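Local coordinates for malonyl-CoA-[acyl-carrier-protein] transacylase (Coxiella burnetii, PDB 3TQE) that probably transfers the malonyl group from malonyl-CoA to holo-acyl carrier protein, supplying malonyl-ACP for fatty acid synthesis, at residues A[119-122]-A[123-127]; A[128-131]-A[132-135]. One frame throughout, in Å; residues are numbered along the deposited sequence. Where two conformers were deposited one is given.

Interaction 1: residues A[119-122]-A[123-127]; sequences EKRG and QYMQE. With GLY (glycine), chain B.
R121 and M125, a selenomethionine one helical turn further on, meet because their torsions send both chains to the same flank of helix 111-128. The R121 chain sets out with CG trans to its backbone nitrogen (chi1 -180°) and runs straight to NE, while M125 starts trans to its carbonyl carbon. In one of two modelled conformers the selenium lies over one face of the guanidinium, offset toward its rim, 3.8 Å from R121 NH1. In the plane of that group, at its edge, R121 NH1 donates a nearly straight bond of 3.0 Å to O of the bound glycine. Q67 also accepts from NH1, and Q254 and S96 from NH2, so several bonds fix the rotation of a buried cation. S96 is the predicted nucleophile of this acyltransferase fold, and R121 lines the pocket beside it; a carboxylate held here is consistent with the place where the malonyl carboxylate binds in relatives.

The outer flank is built differently. The aliphatic K120 chain runs alongside Y124, with K120 CB over the ring face in a CH-pi contact, 4.2 Å from the centroid, and D219 of helix 210-220 accepts from the Y124 hydroxyl. The flat ends of E119 and Q123 stack, their planes 13° apart, with E119 CD 3.9 Å from Q123 NE2, which bonds to Q64. The i to i+4 backbone bonds include Y124 N to K120 O at 2.7 Å. G122 is buried, and its carbonyl oxygen accepts from Q126 N and is also hydrogen-bonded to T63 at the start of helix 63-83.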
loop_
_atom_site.group_PDB
_atom_site.type_symbol
_atom_site.label_atom_id
_atom_site.label_comp_id
_atom_site.label_asym_id
_atom_site.label_seq_id
_atom_site.Cartn_x
_atom_site.Cartn_y
_atom_site.Cartn_z
ATOM N N GLU A 119 8.345 7.807 7.247
ATOM C CA GLU A 119 8.199 8.088 8.647
ATOM C C GLU A 119 7.491 9.415 8.832
ATOM O O GLU A 119 6.569 9.514 9.632
ATOM C CB GLU A 119 9.540 8.109 9.339
ATOM C CG GLU A 119 9.385 8.421 10.814
ATOM C CD GLU A 119 10.668 8.501 11.555
ATOM O OE1 GLU A 119 11.582 9.204 11.074
ATOM O OE2 GLU A 119 10.743 7.864 12.637
ATOM N N LYS A 120 7.900 10.418 8.062
ATOM C CA LYS A 120 7.241 11.709 8.135
ATOM C C LYS A 120 5.802 11.615 7.675
ATOM O O LYS A 120 4.896 12.190 8.285
ATOM C CB LYS A 120 7.978 12.756 7.319
ATOM C CG LYS A 120 9.245 13.270 7.976
ATOM C CD LYS A 120 10.062 14.028 6.956
ATOM C CE LYS A 120 11.350 14.562 7.546
ATOM N NZ LYS A 120 12.177 15.217 6.480
ATOM N N ARG A 121 5.576 10.868 6.616
ATOM C CA ARG A 121 4.219 10.679 6.128
ATOM C C ARG A 121 3.335 10.137 7.239
ATOM O O ARG A 121 2.228 10.621 7.461
ATOM C CB ARG A 121 4.211 9.763 4.916
ATOM C CG ARG A 121 2.859 9.489 4.306
ATOM C CD ARG A 121 3.064 8.594 3.130
ATOM N NE ARG A 121 1.856 8.323 2.348
ATOM C CZ ARG A 121 1.012 7.320 2.561
ATOM N NH1 ARG A 121 1.186 6.478 3.571
ATOM N NH2 ARG A 121 -0.039 7.168 1.755
ATOM N N GLY A 122 3.821 9.115 7.940
ATOM C CA GLY A 122 3.062 8.558 9.043
ATOM C C GLY A 122 2.850 9.564 10.139
ATOM O O GLY A 122 1.738 9.697 10.676
ATOM N N GLN A 123 3.911 10.258 10.506
ATOM C CA GLN A 123 3.810 11.265 11.569
ATOM C C GLN A 123 2.795 12.326 11.205
ATOM O O GLN A 123 1.921 12.657 12.014
ATOM C CB GLN A 123 5.175 11.871 11.865
ATOM C CG GLN A 123 6.089 10.856 12.538
ATOM C CD GLN A 123 7.505 11.308 12.721
ATOM O OE1 GLN A 123 7.962 12.200 12.037
ATOM N NE2 GLN A 123 8.229 10.648 13.654
ATOM N N TYR A 124 2.873 12.843 9.997
ATOM C CA TYR A 124 1.980 13.926 9.628
ATOM C C TYR A 124 0.538 13.441 9.563
ATOM O O TYR A 124 -0.385 14.141 9.948
ATOM C CB TYR A 124 2.370 14.526 8.294
ATOM C CG TYR A 124 3.740 15.098 8.207
ATOM C CD1 TYR A 124 4.434 15.504 9.311
ATOM C CD2 TYR A 124 4.337 15.258 6.990
ATOM C CE1 TYR A 124 5.723 16.037 9.194
ATOM C CE2 TYR A 124 5.586 15.807 6.872
ATOM C CZ TYR A 124 6.268 16.207 7.982
ATOM O OH TYR A 124 7.533 16.731 7.842
HETATM N N MSE A 125 0.334 12.255 9.007
HETATM C CA MSE A 125 -1.022 11.727 8.898
HETATM C C MSE A 125 -1.638 11.507 10.266
HETATM O O MSE A 125 -2.808 11.790 10.465
HETATM C CB MSE A 125 -1.027 10.433 8.100
HETATM C CG MSE A 125 -0.743 10.669 6.634
HETATM SE SE MSE A 125 -0.661 9.046 5.607
HETATM C CE MSE A 125 -0.622 7.799 7.083
ATOM N N GLN A 126 -0.834 11.028 11.195
ATOM C CA GLN A 126 -1.302 10.805 12.548
ATOM C C GLN A 126 -1.799 12.086 13.199
ATOM O O GLN A 126 -2.725 12.065 14.020
ATOM C CB GLN A 126 -0.150 10.259 13.370
ATOM C CG GLN A 126 -0.486 9.983 14.800
ATOM C CD GLN A 126 -1.306 8.785 14.905
ATOM O OE1 GLN A 126 -2.535 8.839 15.134
ATOM N NE2 GLN A 126 -0.662 7.658 14.684
ATOM N N GLU A 127 -1.151 13.188 12.862
ATOM C CA GLU A 127 -1.407 14.470 13.495
ATOM C C GLU A 127 -2.508 15.254 12.835
ATOM O O GLU A 127 -2.945 16.284 13.375
ATOM C CB GLU A 127 -0.116 15.281 13.511
ATOM C CG GLU A 127 0.928 14.648 14.375
ATOM C CD GLU A 127 2.195 15.493 14.495
ATOM O OE1 GLU A 127 2.124 16.693 14.127
ATOM O OE2 GLU A 127 3.253 14.962 14.948
HETATM N N GLY B . -4.530 3.569 4.077
HETATM C CA GLY B . -3.137 3.408 4.608
HETATM C C GLY B . -2.244 4.595 4.294
HETATM O O GLY B . -0.999 4.529 4.273
HETATM O OXT GLY B . -2.762 5.667 4.030
HETATM O O HOH W 1 10.575 12.522 11.324
HETATM O O HOH W 2 10.701 17.643 7.604
#

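Interaction 2: residues A[128-131]-A[132-135]; sequences AVPV and GEGA
V129 CG1 packs against E133 CB at 3.7 Å and lies 3.6 Å from G134 N, and this is the tight, inward part of the contact. The missing side chain of G134 allows the methyl to come close. CG1 is the branch trans to the V129 backbone nitrogen (chi1 176°), which directs it at the start of the strand. Behind it, V129 rests on P203, L208 and M209.

The backbone is a type II beta turn from P130 to E133, joining the end of helix 111-128 to strand 134-140. It is closed by E133 N donating to P130 O at 3.0 Å, with an N-H...O angle of 159°. Proline opens the turn, and glycine suits its third position, where G132 has a positive phi of 86°. S177, at the start of helix 177-189, bonds to the carbonyl of G132.

On the exposed side E133 folds back over P130. The glutamate chain is extended beyond CG and crosses the proline ring at a slant, bringing E133 OE1 to 3.4 Å from P130 CD. This is van der Waals contact between a carboxylate and the compact hydrocarbon surface of the ring. The corner itself is looser: V131 CB points away overall, although CB and CG2 brush G132 N, and its branches meet little else of the second segment.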
loop_
_atom_site.group_PDB
_atom_site.type_symbol
_atom_site.label_atom_id
_atom_site.label_comp_id
_atom_site.label_asym_id
_atom_site.label_seq_id
_atom_site.Cartn_x
_atom_site.Cartn_y
_atom_site.Cartn_z
ATOM N N ALA A 128 -2.992 14.801 11.682
ATOM C CA ALA A 128 -3.882 15.636 10.895
ATOM C C ALA A 128 -5.224 15.841 11.560
ATOM O O ALA A 128 -5.780 16.908 11.440
ATOM C CB ALA A 128 -4.080 15.065 9.517
ATOM N N VAL A 129 -5.726 14.799 12.212
ATOM C CA VAL A 129 -7.058 14.804 12.820
ATOM C C VAL A 129 -6.908 14.480 14.295
ATOM O O VAL A 129 -6.238 13.523 14.646
ATOM C CB VAL A 129 -7.946 13.727 12.135
ATOM C CG1 VAL A 129 -9.307 13.603 12.772
ATOM C CG2 VAL A 129 -8.090 14.051 10.648
ATOM N N PRO A 130 -7.573 15.258 15.179
ATOM C CA PRO A 130 -7.397 14.930 16.562
ATOM C C PRO A 130 -7.884 13.531 16.890
ATOM O O PRO A 130 -8.816 12.999 16.261
ATOM C CB PRO A 130 -8.222 15.992 17.289
ATOM C CG PRO A 130 -8.356 17.095 16.347
ATOM C CD PRO A 130 -8.372 16.472 14.987
ATOM N N VAL A 131 -7.232 12.929 17.870
ATOM C CA VAL A 131 -7.583 11.609 18.365
ATOM C C VAL A 131 -9.107 11.431 18.487
ATOM O O VAL A 131 -9.791 12.293 19.041
ATOM C CB VAL A 131 -6.949 11.367 19.775
ATOM C CG1 VAL A 131 -7.407 12.438 20.766
ATOM C CG2 VAL A 131 -7.332 9.985 20.287
ATOM N N GLY A 132 -9.632 10.354 17.899
ATOM C CA GLY A 132 -11.056 10.017 18.004
ATOM C C GLY A 132 -11.978 10.672 16.990
ATOM O O GLY A 132 -13.140 10.281 16.864
ATOM N N GLU A 133 -11.497 11.682 16.288
ATOM C CA GLU A 133 -12.366 12.477 15.428
ATOM C C GLU A 133 -12.496 11.912 14.030
ATOM O O GLU A 133 -13.390 12.299 13.274
ATOM C CB GLU A 133 -11.914 13.930 15.375
ATOM C CG GLU A 133 -12.092 14.591 16.755
ATOM C CD GLU A 133 -11.843 16.080 16.779
ATOM O OE1 GLU A 133 -11.657 16.688 15.702
ATOM O OE2 GLU A 133 -11.849 16.646 17.901
ATOM N N GLY A 134 -11.596 11.006 13.679
ATOM C CA GLY A 134 -11.637 10.390 12.361
ATOM C C GLY A 134 -11.852 8.896 12.472
ATOM O O GLY A 134 -11.669 8.271 13.524
ATOM N N ALA A 135 -12.213 8.307 11.353
ATOM C CA ALA A 135 -12.405 6.877 11.287
ATOM C C ALA A 135 -12.347 6.407 9.845
ATOM O O ALA A 135 -12.443 7.187 8.909
ATOM C CB ALA A 135 -13.759 6.474 11.909
#

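The two contacts stand in series: interaction 1 lies within helix 111-128, and interaction 2 carries the chain from the end of that helix into strand 134-140, their centres about 13 Å apart. Interaction 1 is partly buried. R121, with the M125 side chain over it, faces the glycine pocket and the predicted catalytic residues, while the K120/Y124 side packs on helix 210-220 and is partly exposed. Interaction 2 is mostly at the surface and well away from the pocket, with V129 and G134 marking its inward side. Their chemistry follows: repeated helical backbone bonds and polar side-chain networks in interaction 1, against one turn-closing bond and van der Waals contacts in interaction 2.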